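Local coordinates for protein nitrite oxidoreductase subunit B (Kuenenia stuttgartiensis, PDB 7B04) that probably passes electrons along its iron-sulfur clusters, as NarH-like subunits do, between the catalytic subunit and haem b during the interconversion of nitrite and nitrate, at residues A27-N33 against I303-R309; L291-Q296 against Q318-V324; K23-A27 against I174-T179; I280-I284 against E337-V341. All blocks are in the same frame, centred on the assembly; numbering follows the deposited sequence.

Contact 1: residues A27-N33 against I303-R309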
loop_
_atom_site.group_PDB
_atom_site.type_symbol
_atom_site.label_atom_id
_atom_site.label_comp_id
_atom_site.label_asym_id
_atom_site.label_seq_id
_atom_site.Cartn_x
_atom_site.Cartn_y
_atom_site.Cartn_z
ATOM N N ALA A 27 -16.431 -21.858 -2.975
ATOM C CA ALA A 27 -17.049 -20.738 -2.287
ATOM C C ALA A 27 -16.084 -20.196 -1.246
ATOM O O ALA A 27 -15.127 -20.865 -0.845
ATOM C CB ALA A 27 -18.376 -21.143 -1.633
ATOM N N ALA A 28 -16.351 -18.967 -0.813
ATOM C CA ALA A 28 -15.509 -18.310 0.174
ATOM C C ALA A 28 -16.344 -17.305 0.951
ATOM O O ALA A 28 -17.378 -16.825 0.478
ATOM C CB ALA A 28 -14.306 -17.619 -0.482
ATOM N N VAL A 29 -15.877 -16.992 2.158
ATOM C CA VAL A 29 -16.530 -16.033 3.040
ATOM C C VAL A 29 -15.560 -14.893 3.307
ATOM O O VAL A 29 -14.424 -15.129 3.734
ATOM C CB VAL A 29 -16.971 -16.692 4.360
ATOM C CG1 VAL A 29 -17.404 -15.635 5.365
ATOM C CG2 VAL A 29 -18.087 -17.693 4.104
ATOM N N PHE A 30 -16.008 -13.663 3.068
ATOM C CA PHE A 30 -15.195 -12.470 3.278
ATOM C C PHE A 30 -15.772 -11.692 4.453
ATOM O O PHE A 30 -16.930 -11.262 4.405
ATOM C CB PHE A 30 -15.165 -11.579 2.032
ATOM C CG PHE A 30 -14.457 -12.182 0.842
ATOM C CD1 PHE A 30 -13.998 -13.487 0.856
ATOM C CD2 PHE A 30 -14.254 -11.425 -0.301
ATOM C CE1 PHE A 30 -13.357 -14.023 -0.241
ATOM C CE2 PHE A 30 -13.612 -11.956 -1.400
ATOM C CZ PHE A 30 -13.162 -13.256 -1.369
ATOM N N ASN A 31 -14.971 -11.506 5.500
ATOM C CA ASN A 31 -15.381 -10.692 6.646
ATOM C C ASN A 31 -14.983 -9.251 6.351
ATOM O O ASN A 31 -13.860 -8.826 6.627
ATOM C CB ASN A 31 -14.753 -11.207 7.935
ATOM C CG ASN A 31 -15.359 -10.571 9.173
ATOM O OD1 ASN A 31 -16.225 -9.701 9.079
ATOM N ND2 ASN A 31 -14.905 -11.006 10.342
ATOM N N ILE A 32 -15.924 -8.489 5.787
ATOM C CA ILE A 32 -15.659 -7.099 5.418
ATOM C C ILE A 32 -15.234 -6.278 6.628
ATOM O O ILE A 32 -14.435 -5.341 6.505
ATOM C CB ILE A 32 -16.896 -6.487 4.732
ATOM C CG1 ILE A 32 -17.296 -7.310 3.507
ATOM C CG2 ILE A 32 -16.630 -5.049 4.324
ATOM C CD1 ILE A 32 -18.556 -6.810 2.836
ATOM N N ASN A 33 -15.751 -6.616 7.811
ATOM C CA ASN A 33 -15.419 -5.870 9.021
ATOM C C ASN A 33 -13.921 -5.848 9.298
ATOM O O ASN A 33 -13.424 -4.905 9.922
ATOM C CB ASN A 33 -16.167 -6.461 10.212
ATOM C CG ASN A 33 -17.669 -6.305 10.090
ATOM O OD1 ASN A 33 -18.183 -5.190 10.007
ATOM N ND2 ASN A 33 -18.383 -7.425 10.074
ATOM N N ILE A 303 -19.326 -16.058 -3.611
ATOM C CA ILE A 303 -18.466 -15.354 -2.669
ATOM C C ILE A 303 -19.389 -14.595 -1.728
ATOM O O ILE A 303 -20.087 -13.662 -2.147
ATOM C CB ILE A 303 -17.486 -14.410 -3.376
ATOM C CG1 ILE A 303 -16.611 -15.191 -4.359
ATOM C CG2 ILE A 303 -16.625 -13.678 -2.358
ATOM C CD1 ILE A 303 -15.776 -16.269 -3.705
ATOM N N TYR A 304 -19.404 -14.993 -0.462
ATOM C CA TYR A 304 -20.353 -14.478 0.512
ATOM C C TYR A 304 -19.640 -13.574 1.506
ATOM O O TYR A 304 -18.512 -13.856 1.920
ATOM C CB TYR A 304 -21.052 -15.625 1.244
ATOM C CG TYR A 304 -21.806 -16.559 0.328
ATOM C CD1 TYR A 304 -23.152 -16.359 0.057
ATOM C CD2 TYR A 304 -21.168 -17.634 -0.273
ATOM C CE1 TYR A 304 -23.843 -17.210 -0.782
ATOM C CE2 TYR A 304 -21.850 -18.491 -1.111
ATOM C CZ TYR A 304 -23.188 -18.273 -1.364
ATOM O OH TYR A 304 -23.869 -19.124 -2.202
ATOM N N TYR A 305 -20.302 -12.483 1.882
ATOM C CA TYR A 305 -19.694 -11.437 2.688
ATOM C C TYR A 305 -20.421 -11.286 4.014
ATOM O O TYR A 305 -21.652 -11.364 4.071
ATOM C CB TYR A 305 -19.730 -10.090 1.960
ATOM C CG TYR A 305 -18.982 -10.047 0.650
ATOM C CD1 TYR A 305 -17.682 -9.569 0.590
ATOM C CD2 TYR A 305 -19.583 -10.467 -0.530
ATOM C CE1 TYR A 305 -16.995 -9.517 -0.606
ATOM C CE2 TYR A 305 -18.904 -10.421 -1.731
ATOM C CZ TYR A 305 -17.611 -9.946 -1.762
ATOM O OH TYR A 305 -16.930 -9.898 -2.957
ATOM N N ILE A 306 -19.656 -11.049 5.073
ATOM C CA ILE A 306 -20.201 -10.593 6.347
ATOM C C ILE A 306 -20.315 -9.073 6.268
ATOM O O ILE A 306 -19.283 -8.396 6.134
ATOM C CB ILE A 306 -19.321 -11.020 7.527
ATOM C CG1 ILE A 306 -19.366 -12.541 7.699
ATOM C CG2 ILE A 306 -19.770 -10.328 8.804
ATOM C CD1 ILE A 306 -18.440 -13.061 8.775
ATOM N N PRO A 307 -21.515 -8.508 6.339
ATOM C CA PRO A 307 -21.689 -7.080 6.042
ATOM C C PRO A 307 -20.980 -6.211 7.064
ATOM O O PRO A 307 -20.708 -6.653 8.190
ATOM C CB PRO A 307 -23.213 -6.887 6.110
ATOM C CG PRO A 307 -23.783 -8.260 5.926
ATOM C CD PRO A 307 -22.801 -9.184 6.576
ATOM N N PRO A 308 -20.649 -4.971 6.702
ATOM C CA PRO A 308 -20.055 -4.057 7.683
ATOM C C PRO A 308 -21.060 -3.684 8.762
ATOM O O PRO A 308 -22.238 -3.441 8.487
ATOM C CB PRO A 308 -19.659 -2.836 6.843
ATOM C CG PRO A 308 -19.604 -3.336 5.435
ATOM C CD PRO A 308 -20.645 -4.405 5.343
ATOM N N ARG A 309 -20.576 -3.639 10.005
ATOM C CA ARG A 309 -21.428 -3.287 11.137
ATOM C C ARG A 309 -21.849 -1.822 11.122
ATOM O O ARG A 309 -22.823 -1.466 11.794
ATOM C CB ARG A 309 -20.716 -3.612 12.450
ATOM C CG ARG A 309 -19.500 -2.749 12.725
ATOM C CD ARG A 309 -18.984 -2.952 14.138
ATOM N NE ARG A 309 -17.864 -2.065 14.436
ATOM C CZ ARG A 309 -17.341 -1.904 15.646
ATOM N NH1 ARG A 309 -16.322 -1.075 15.823
ATOM N NH2 ARG A 309 -17.835 -2.572 16.680
#
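Ala28 to Asn31 pair in parallel with Ile303 to Ile306, the short strand axes approaching to 4.6 Å, and the hydrogen bonds Tyr304 N to Ala28 O, Phe30 N to Tyr304 O and Ile306 N to Phe30 O join them. On one face of the sheet, Ile303 CG2 stands over the centre of the Phe30 ring, 3.6 Å from the centroid. A chi1 of -58° for CG1 leaves CG2 of Ile303 anti to the backbone N, which puts that methyl over the ring. Phe30 in turn directs an edge toward the face of Tyr305 in an offset T-shaped pair, planes at 86°. Past the strand, Ile32 CG2 meets Pro308 CG at 3.6 Å. Asparagine suits position 33 because its amide serves a proline-rich segment: Asn33 OD1 accepts Arg309 N at 2.9 Å, in the carbonyl plane, and Asn33 ND2 gives a weak bond to Pro307 O. A leucine here would probably leave Arg309 N and Pro307 O without these partners and let the Pro307-Arg309 segment shift. Ile280 and Ile284 of helix 279-286 pack on the face of Val29 and Tyr304, strand 169-173 touches Phe30 and Tyr305, and strands 267-272 and 291-292 flank the pair.

Contact 2: residues L291-Q296 against Q318-V324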
loop_
_atom_site.group_PDB
_atom_site.type_symbol
_atom_site.label_atom_id
_atom_site.label_comp_id
_atom_site.label_asym_id
_atom_site.label_seq_id
_atom_site.Cartn_x
_atom_site.Cartn_y
_atom_site.Cartn_z
ATOM N N LEU A 291 -23.245 -13.305 3.019
ATOM C CA LEU A 291 -24.298 -13.114 2.036
ATOM C C LEU A 291 -23.717 -12.789 0.668
ATOM O O LEU A 291 -22.640 -12.193 0.573
ATOM C CB LEU A 291 -25.246 -11.985 2.468
ATOM C CG LEU A 291 -25.748 -12.040 3.910
ATOM C CD1 LEU A 291 -26.657 -10.863 4.191
ATOM C CD2 LEU A 291 -26.465 -13.350 4.185
ATOM N N PRO A 292 -24.412 -13.161 -0.405
ATOM C CA PRO A 292 -23.863 -12.967 -1.750
ATOM C C PRO A 292 -23.920 -11.510 -2.189
ATOM O O PRO A 292 -24.714 -10.708 -1.696
ATOM C CB PRO A 292 -24.768 -13.838 -2.628
ATOM C CG PRO A 292 -26.065 -13.867 -1.898
ATOM C CD PRO A 292 -25.715 -13.849 -0.435
ATOM N N LEU A 293 -23.052 -11.185 -3.144
ATOM C CA LEU A 293 -22.964 -9.838 -3.694
ATOM C C LEU A 293 -23.986 -9.667 -4.811
ATOM O O LEU A 293 -23.934 -10.378 -5.821
ATOM C CB LEU A 293 -21.555 -9.565 -4.216
ATOM C CG LEU A 293 -21.340 -8.206 -4.879
ATOM C CD1 LEU A 293 -21.545 -7.094 -3.866
ATOM C CD2 LEU A 293 -19.956 -8.123 -5.502
ATOM N N TYR A 294 -24.895 -8.704 -4.634
ATOM C CA TYR A 294 -25.958 -8.376 -5.577
ATOM C C TYR A 294 -26.658 -9.631 -6.093
ATOM O O TYR A 294 -26.527 -9.970 -7.277
ATOM C CB TYR A 294 -25.407 -7.562 -6.751
ATOM C CG TYR A 294 -24.944 -6.160 -6.392
ATOM C CD1 TYR A 294 -25.851 -5.181 -6.007
ATOM C CD2 TYR A 294 -23.599 -5.814 -6.453
ATOM C CE1 TYR A 294 -25.435 -3.903 -5.685
ATOM C CE2 TYR A 294 -23.172 -4.536 -6.131
ATOM C CZ TYR A 294 -24.094 -3.584 -5.749
ATOM O OH TYR A 294 -23.679 -2.313 -5.428
ATOM N N PRO A 295 -27.426 -10.333 -5.253
ATOM C CA PRO A 295 -28.226 -11.451 -5.766
ATOM C C PRO A 295 -29.318 -11.003 -6.708
ATOM O O PRO A 295 -29.917 -11.852 -7.380
ATOM C CB PRO A 295 -28.804 -12.087 -4.496
ATOM C CG PRO A 295 -28.855 -10.964 -3.514
ATOM C CD PRO A 295 -27.671 -10.083 -3.821
ATOM N N GLN A 296 -29.597 -9.699 -6.777
ATOM C CA GLN A 296 -30.564 -9.162 -7.735
ATOM C C GLN A 296 -30.257 -9.595 -9.156
ATOM O O GLN A 296 -31.181 -9.864 -9.937
ATOM C CB GLN A 296 -30.551 -7.638 -7.676
ATOM C CG GLN A 296 -30.908 -7.017 -6.345
ATOM C CD GLN A 296 -29.684 -6.632 -5.538
ATOM O OE1 GLN A 296 -28.679 -6.213 -6.095
ATOM N NE2 GLN A 296 -29.764 -6.782 -4.214
ATOM N N GLN A 318 -29.703 -3.634 -0.034
ATOM C CA GLN A 318 -29.786 -3.604 -1.487
ATOM C C GLN A 318 -28.607 -4.319 -2.134
ATOM O O GLN A 318 -28.731 -4.804 -3.264
ATOM C CB GLN A 318 -29.861 -2.149 -1.970
ATOM C CG GLN A 318 -29.128 -1.881 -3.276
ATOM C CD GLN A 318 -28.928 -0.411 -3.570
ATOM O OE1 GLN A 318 -29.889 0.345 -3.707
ATOM N NE2 GLN A 318 -27.671 -0.000 -3.684
ATOM N N MET A 319 -27.504 -4.478 -1.407
ATOM C CA MET A 319 -26.300 -5.108 -1.931
ATOM C C MET A 319 -26.203 -6.588 -1.585
ATOM O O MET A 319 -25.736 -7.379 -2.410
ATOM C CB MET A 319 -25.056 -4.380 -1.412
ATOM C CG MET A 319 -23.748 -4.955 -1.919
ATOM S SD MET A 319 -22.305 -4.054 -1.327
ATOM C CE MET A 319 -22.312 -2.639 -2.425
ATOM N N PHE A 320 -26.642 -6.988 -0.391
ATOM C CA PHE A 320 -26.494 -8.365 0.065
ATOM C C PHE A 320 -27.826 -9.047 0.358
ATOM O O PHE A 320 -27.831 -10.181 0.852
ATOM C CB PHE A 320 -25.612 -8.419 1.317
ATOM C CG PHE A 320 -24.237 -7.850 1.116
ATOM C CD1 PHE A 320 -23.301 -8.518 0.344
ATOM C CD2 PHE A 320 -23.878 -6.650 1.709
ATOM C CE1 PHE A 320 -22.034 -7.997 0.162
ATOM C CE2 PHE A 320 -22.613 -6.124 1.531
ATOM C CZ PHE A 320 -21.689 -6.798 0.757
ATOM N N GLY A 321 -28.950 -8.401 0.065
ATOM C CA GLY A 321 -30.245 -8.987 0.314
ATOM C C GLY A 321 -30.768 -8.665 1.699
ATOM O O GLY A 321 -30.193 -7.858 2.434
ATOM N N PRO A 322 -31.869 -9.313 2.092
ATOM C CA PRO A 322 -32.510 -8.975 3.372
ATOM C C PRO A 322 -31.858 -9.603 4.592
ATOM O O PRO A 322 -32.183 -9.199 5.717
ATOM C CB PRO A 322 -33.938 -9.499 3.188
ATOM C CG PRO A 322 -33.790 -10.634 2.236
ATOM C CD PRO A 322 -32.653 -10.288 1.314
ATOM N N GLY A 323 -30.950 -10.560 4.418
ATOM C CA GLY A 323 -30.304 -11.213 5.541
ATOM C C GLY A 323 -29.292 -10.369 6.283
ATOM O O GLY A 323 -28.690 -10.856 7.245
ATOM N N VAL A 324 -29.086 -9.121 5.855
ATOM C CA VAL A 324 -28.037 -8.277 6.422
ATOM C C VAL A 324 -28.258 -8.045 7.912
ATOM O O VAL A 324 -27.316 -8.114 8.711
ATOM C CB VAL A 324 -27.959 -6.946 5.652
ATOM C CG1 VAL A 324 -26.985 -5.998 6.327
ATOM C CG2 VAL A 324 -27.558 -7.190 4.204
#
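The C-terminal end of helix 313-320 is received here by the segment that follows strand 291-292, with Tyr294 N bonded to Met319 O. That bond, 2.7 Å long, takes up a carbonyl of the last helical turn. Gly321, with phi 90°, ends the helix; a side chain there would run into the preceding carbonyl and Pro322. Met319 fits among its neighbours because its flexible, unbranched chain can follow them: CG, anti to the backbone N (chi1 -179°), lies over one face of the Tyr294 ring, 4.2 Å from the centroid, and the bend at SD brings Met319 CE to 3.9 Å from Tyr294 CZ. SD stands oblique to the same ring, a Met-aromatic contact. Leu293 CD1 comes in from another direction to 3.6 Å from Met319 CG. Pro292 O lies at the edge of the Phe320 ring, and Phe320 CA also points its hydrogen at that oxygen. Beyond the helix, Leu291 sends CD1 into the turn from Gly321 to Val324, reaching Val324 CG2 at 3.8 Å. Strand 291-292 is the outer neighbour of strand 303-306, Leu293 also touches Leu171 of strand 169-173 and Trp75 of helix 75-81, and Trp90 of strand 89-91 packs on Pro295 and Pro322.

Contact 3: residues K23-A27 against I174-T179. With SF4 (iron/sulfur cluster), chain Z.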
loop_
_atom_site.group_PDB
_atom_site.type_symbol
_atom_site.label_atom_id
_atom_site.label_comp_id
_atom_site.label_asym_id
_atom_site.label_seq_id
_atom_site.Cartn_x
_atom_site.Cartn_y
_atom_site.Cartn_z
ATOM N N LYS A 23 -20.802 -31.052 -7.746
ATOM C CA LYS A 23 -20.767 -31.927 -6.574
ATOM C C LYS A 23 -20.638 -31.108 -5.290
ATOM O O LYS A 23 -21.397 -31.308 -4.336
ATOM C CB LYS A 23 -19.616 -32.936 -6.702
ATOM C CG LYS A 23 -19.845 -34.209 -5.947
ATOM N N HIS A 24 -19.686 -30.183 -5.258
ATOM C CA HIS A 24 -19.664 -29.107 -4.286
ATOM C C HIS A 24 -19.167 -27.858 -5.004
ATOM O O HIS A 24 -18.508 -27.943 -6.046
ATOM C CB HIS A 24 -18.817 -29.448 -3.049
ATOM C CG HIS A 24 -17.397 -29.883 -3.350
ATOM N ND1 HIS A 24 -16.546 -29.173 -4.180
ATOM C CD2 HIS A 24 -16.693 -30.966 -2.933
ATOM C CE1 HIS A 24 -15.387 -29.797 -4.258
ATOM N NE2 HIS A 24 -15.452 -30.885 -3.513
ATOM N N GLN A 25 -19.529 -26.694 -4.471
ATOM C CA GLN A 25 -19.283 -25.428 -5.152
ATOM C C GLN A 25 -18.149 -24.669 -4.481
ATOM O O GLN A 25 -18.179 -24.440 -3.267
ATOM C CB GLN A 25 -20.545 -24.560 -5.165
ATOM C CG GLN A 25 -20.330 -23.171 -5.745
ATOM C CD GLN A 25 -20.088 -23.195 -7.244
ATOM O OE1 GLN A 25 -20.741 -23.935 -7.979
ATOM N NE2 GLN A 25 -19.147 -22.380 -7.703
ATOM N N PHE A 26 -17.161 -24.271 -5.283
ATOM C CA PHE A 26 -16.097 -23.387 -4.822
ATOM C C PHE A 26 -16.698 -22.113 -4.252
ATOM O O PHE A 26 -17.388 -21.372 -4.957
ATOM C CB PHE A 26 -15.142 -23.067 -5.979
ATOM C CG PHE A 26 -14.115 -22.015 -5.661
ATOM C CD1 PHE A 26 -14.365 -20.674 -5.914
ATOM C CD2 PHE A 26 -12.896 -22.365 -5.116
ATOM C CE1 PHE A 26 -13.419 -19.709 -5.621
ATOM C CE2 PHE A 26 -11.950 -21.403 -4.829
ATOM C CZ PHE A 26 -12.209 -20.077 -5.078
ATOM N N ALA A 27 -16.431 -21.858 -2.975
ATOM C CA ALA A 27 -17.049 -20.738 -2.287
ATOM C C ALA A 27 -16.084 -20.196 -1.246
ATOM O O ALA A 27 -15.127 -20.865 -0.845
ATOM C CB ALA A 27 -18.376 -21.143 -1.633
ATOM N N ILE A 174 -13.781 -11.031 -6.787
ATOM C CA ILE A 174 -13.195 -11.889 -7.811
ATOM C C ILE A 174 -14.350 -12.393 -8.655
ATOM O O ILE A 174 -15.504 -11.990 -8.462
ATOM C CB ILE A 174 -12.423 -13.092 -7.234
ATOM C CG1 ILE A 174 -13.339 -14.010 -6.435
ATOM C CG2 ILE A 174 -11.355 -12.692 -6.348
ATOM C CD1 ILE A 174 -12.659 -15.310 -6.076
ATOM N N CYS A 175 -14.048 -13.278 -9.596
ATOM C CA CYS A 175 -15.111 -14.008 -10.256
ATOM C C CYS A 175 -15.876 -14.810 -9.217
ATOM O O CYS A 175 -15.297 -15.605 -8.470
ATOM C CB CYS A 175 -14.545 -14.934 -11.326
ATOM S SG CYS A 175 -15.812 -15.978 -12.073
ATOM N N ASN A 176 -17.187 -14.589 -9.169
ATOM C CA ASN A 176 -18.018 -15.262 -8.185
ATOM C C ASN A 176 -18.245 -16.726 -8.524
ATOM O O ASN A 176 -18.797 -17.452 -7.691
ATOM C CB ASN A 176 -19.360 -14.544 -8.067
ATOM C CG ASN A 176 -19.222 -13.136 -7.527
ATOM O OD1 ASN A 176 -18.576 -12.912 -6.503
ATOM N ND2 ASN A 176 -19.828 -12.177 -8.216
ATOM N N HIS A 177 -17.809 -17.172 -9.703
ATOM C CA HIS A 177 -17.987 -18.546 -10.170
ATOM C C HIS A 177 -19.431 -19.000 -9.966
ATOM O O HIS A 177 -19.733 -19.969 -9.265
ATOM C CB HIS A 177 -16.985 -19.479 -9.492
ATOM C CG HIS A 177 -15.571 -19.233 -9.915
ATOM N ND1 HIS A 177 -15.059 -19.707 -11.103
ATOM C CD2 HIS A 177 -14.571 -18.538 -9.324
ATOM C CE1 HIS A 177 -13.799 -19.327 -11.219
ATOM N NE2 HIS A 177 -13.480 -18.615 -10.154
ATOM N N CYS A 178 -20.321 -18.248 -10.601
ATOM C CA CYS A 178 -21.745 -18.349 -10.349
ATOM C C CYS A 178 -22.297 -19.703 -10.780
ATOM O O CYS A 178 -21.789 -20.361 -11.691
ATOM C CB CYS A 178 -22.467 -17.219 -11.076
ATOM S SG CYS A 178 -21.690 -15.590 -10.863
ATOM N N THR A 179 -23.358 -20.119 -10.084
ATOM C CA THR A 179 -24.092 -21.323 -10.463
ATOM C C THR A 179 -24.765 -21.148 -11.818
ATOM O O THR A 179 -24.798 -22.079 -12.632
ATOM C CB THR A 179 -25.124 -21.666 -9.386
ATOM O OG1 THR A 179 -24.510 -21.592 -8.095
ATOM C CG2 THR A 179 -25.648 -23.092 -9.598
HETATM FE FE1 SF4 Z . -19.242 -13.037 -14.074
HETATM FE FE2 SF4 Z . -20.399 -15.068 -12.652
HETATM FE FE3 SF4 Z . -17.674 -14.939 -12.880
HETATM FE FE4 SF4 Z . -19.203 -15.590 -15.059
HETATM S S1 SF4 Z . -18.980 -16.790 -13.130
HETATM S S2 SF4 Z . -17.463 -14.121 -14.999
HETATM S S3 SF4 Z . -21.043 -14.289 -14.698
HETATM S S4 SF4 Z . -19.035 -13.434 -11.837
#
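Phe26 and His177 make the close part of this contact, with Phe26 CD1 4.0 Å from His177 CD2. Their rings meet obliquely, planes at 77°, neither stacked nor edge-to-face, and Ile174 CD1 adds a looser touch at the rim of the phenyl, 4.5 Å from Phe26 CE1. Phe26 reaches there because its CG lies opposite the backbone N (chi1 172°), carrying the ring out from strand 25-31. Gln25 NE2 also comes near His177 O, but at a poor angle; its polar partners are instead Gly199 O for NE2 and Lys194 NZ for OE1. The other end is loose: the exposed Lys23 and the partly exposed His24 stand well away from 174-179. Behind the histidine the packing is close again. Cys175 SG sits over the centre of the His177 ring, accepts His177 N at 3.3 Å, and binds FE3 of the cluster, while Cys178 SG binds FE2 at 2.3 Å. The N-H to sulfur bond would probably draw some negative charge from the thiolate, and His177 ND1 is itself held by Val201 N. The Cys-x-x-Cys spacing, completed by Cys183 and Cys218, is that of a ferredoxin-type [4Fe-4S] site, here cluster #3.

Contact 4: residues I280-I284 against E337-V341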
loop_
_atom_site.group_PDB
_atom_site.type_symbol
_atom_site.label_atom_id
_atom_site.label_comp_id
_atom_site.label_asym_id
_atom_site.label_seq_id
_atom_site.Cartn_x
_atom_site.Cartn_y
_atom_site.Cartn_z
ATOM N N ILE A 280 -17.297 -23.397 5.844
ATOM C CA ILE A 280 -17.899 -22.627 4.761
ATOM C C ILE A 280 -19.414 -22.798 4.763
ATOM O O ILE A 280 -20.166 -21.817 4.806
ATOM C CB ILE A 280 -17.284 -23.035 3.410
ATOM C CG1 ILE A 280 -15.846 -22.525 3.312
ATOM C CG2 ILE A 280 -18.113 -22.500 2.260
ATOM C CD1 ILE A 280 -15.733 -21.018 3.363
ATOM N N THR A 281 -19.882 -24.048 4.726
ATOM C CA THR A 281 -21.317 -24.315 4.705
ATOM C C THR A 281 -22.003 -23.829 5.977
ATOM O O THR A 281 -23.156 -23.384 5.929
ATOM C CB THR A 281 -21.564 -25.811 4.504
ATOM O OG1 THR A 281 -20.844 -26.266 3.350
ATOM C CG2 THR A 281 -23.049 -26.095 4.312
ATOM N N TRP A 282 -21.313 -23.903 7.116
ATOM C CA TRP A 282 -21.900 -23.450 8.374
ATOM C C TRP A 282 -22.181 -21.952 8.343
ATOM O O TRP A 282 -23.268 -21.504 8.728
ATOM C CB TRP A 282 -20.969 -23.804 9.536
ATOM C CG TRP A 282 -21.549 -23.529 10.889
ATOM C CD1 TRP A 282 -22.548 -24.219 11.510
ATOM C CD2 TRP A 282 -21.157 -22.489 11.796
ATOM N NE1 TRP A 282 -22.807 -23.673 12.744
ATOM C CE2 TRP A 282 -21.966 -22.610 12.943
ATOM C CE3 TRP A 282 -20.203 -21.468 11.747
ATOM C CZ2 TRP A 282 -21.849 -21.747 14.033
ATOM C CZ3 TRP A 282 -20.089 -20.613 12.829
ATOM C CH2 TRP A 282 -20.907 -20.759 13.956
ATOM N N LEU A 283 -21.207 -21.160 7.891
ATOM C CA LEU A 283 -21.355 -19.707 7.895
ATOM C C LEU A 283 -22.435 -19.237 6.927
ATOM O O LEU A 283 -23.139 -18.259 7.206
ATOM C CB LEU A 283 -20.019 -19.049 7.556
ATOM C CG LEU A 283 -18.907 -19.234 8.587
ATOM C CD1 LEU A 283 -17.589 -18.674 8.076
ATOM C CD2 LEU A 283 -19.298 -18.586 9.896
ATOM N N ILE A 284 -22.585 -19.911 5.790
ATOM C CA ILE A 284 -23.444 -19.403 4.723
ATOM C C ILE A 284 -24.895 -19.833 4.902
ATOM O O ILE A 284 -25.810 -19.029 4.712
ATOM C CB ILE A 284 -22.895 -19.851 3.356
ATOM C CG1 ILE A 284 -21.464 -19.354 3.166
ATOM C CG2 ILE A 284 -23.789 -19.352 2.231
ATOM C CD1 ILE A 284 -20.713 -20.089 2.088
ATOM N N GLU A 337 -19.237 -20.182 19.159
ATOM C CA GLU A 337 -18.770 -20.982 18.031
ATOM C C GLU A 337 -18.357 -20.131 16.836
ATOM O O GLU A 337 -17.455 -20.526 16.092
ATOM C CB GLU A 337 -19.846 -21.985 17.611
ATOM C CG GLU A 337 -19.268 -23.274 17.043
ATOM C CD GLU A 337 -20.328 -24.270 16.622
ATOM O OE1 GLU A 337 -21.483 -23.854 16.388
ATOM O OE2 GLU A 337 -20.004 -25.472 16.522
ATOM N N LEU A 338 -18.982 -18.969 16.634
ATOM C CA LEU A 338 -18.578 -18.120 15.517
ATOM C C LEU A 338 -17.197 -17.520 15.747
ATOM O O LEU A 338 -16.371 -17.482 14.828
ATOM C CB LEU A 338 -19.604 -17.014 15.279
ATOM C CG LEU A 338 -19.170 -16.018 14.200
ATOM C CD1 LEU A 338 -19.386 -16.599 12.815
ATOM C CD2 LEU A 338 -19.897 -14.695 14.350
ATOM N N LEU A 339 -16.921 -17.056 16.970
ATOM C CA LEU A 339 -15.613 -16.478 17.258
ATOM C C LEU A 339 -14.508 -17.508 17.068
ATOM O O LEU A 339 -13.407 -17.173 16.613
ATOM C CB LEU A 339 -15.585 -15.918 18.680
ATOM C CG LEU A 339 -14.276 -15.255 19.113
ATOM C CD1 LEU A 339 -13.965 -14.058 18.229
ATOM C CD2 LEU A 339 -14.334 -14.848 20.577
ATOM N N ALA A 340 -14.784 -18.767 17.406
ATOM C CA ALA A 340 -13.808 -19.823 17.163
ATOM C C ALA A 340 -13.650 -20.088 15.671
ATOM O O ALA A 340 -12.537 -20.331 15.193
ATOM C CB ALA A 340 -14.214 -21.096 17.901
ATOM N N VAL A 341 -14.753 -20.040 14.920
ATOM C CA VAL A 341 -14.677 -20.252 13.478
ATOM C C VAL A 341 -14.024 -19.053 12.800
ATOM O O VAL A 341 -13.254 -19.203 11.844
ATOM C CB VAL A 341 -16.078 -20.540 12.908
ATOM C CG1 VAL A 341 -16.069 -20.467 11.386
ATOM C CG2 VAL A 341 -16.569 -21.903 13.370
#
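This is an apolar helix-helix contact, away from the iron-sulfur clusters, in which Trp282 and Leu283 of helix 279-286 meet Glu337, Leu338 and Val341 of helix 336-342. The short helical segments cross at -133° with axes 11.7 Å apart, a wide separation that large side chains must span. Trp282 does so: with CG swung opposite the backbone N (chi1 -173°), its six-membered ring reaches the other helix, bringing CZ3 to 3.8 Å from Val341 CG2. Backbone atoms of Leu338 lie at the edge of the indole, and the Glu337 carboxylate, tilted steeply to it, stands beside CZ2. Leu283 CD2 meets Leu338 CD1 at 3.5 Å, crossing at about a right angle, and faces Val341 CG1 tip to tip. Replacing Trp282 with alanine would probably open a gap between the helices and cost Val341 CG2 its contact with the indole. Ile280 and Ile284 rest on strand 25-31, Val341 and Ala340 on strand 354-358; the two helices thus bridge the mixed sheet that holds strand 25-31 and the antiparallel sheet that holds strand 354-358.

How the contacts relate
Of the segments in these contacts, strand 25-31 comes first in the chain and takes part in two closures. Contact 3 ties its beginning to the cysteine loop at 174-179, and contact 1 ties its remainder to 303-309, some 270 residues on; the two share Ala27 and cross along the chain. Contact 4 starts at helix 279-286, inside the loop closed by contact 1, and ends beyond it at 337-341, so these two cross as well. Contact 2 is nested within contact 4 and crosses contact 1, with which it shares a sheet through the Tyr305 N to Leu291 O pairing. Contact 1 is thus the hub: contact 3 links it to cluster #3, contact 2 to helix 313-320, and contact 4 to the C-terminal region.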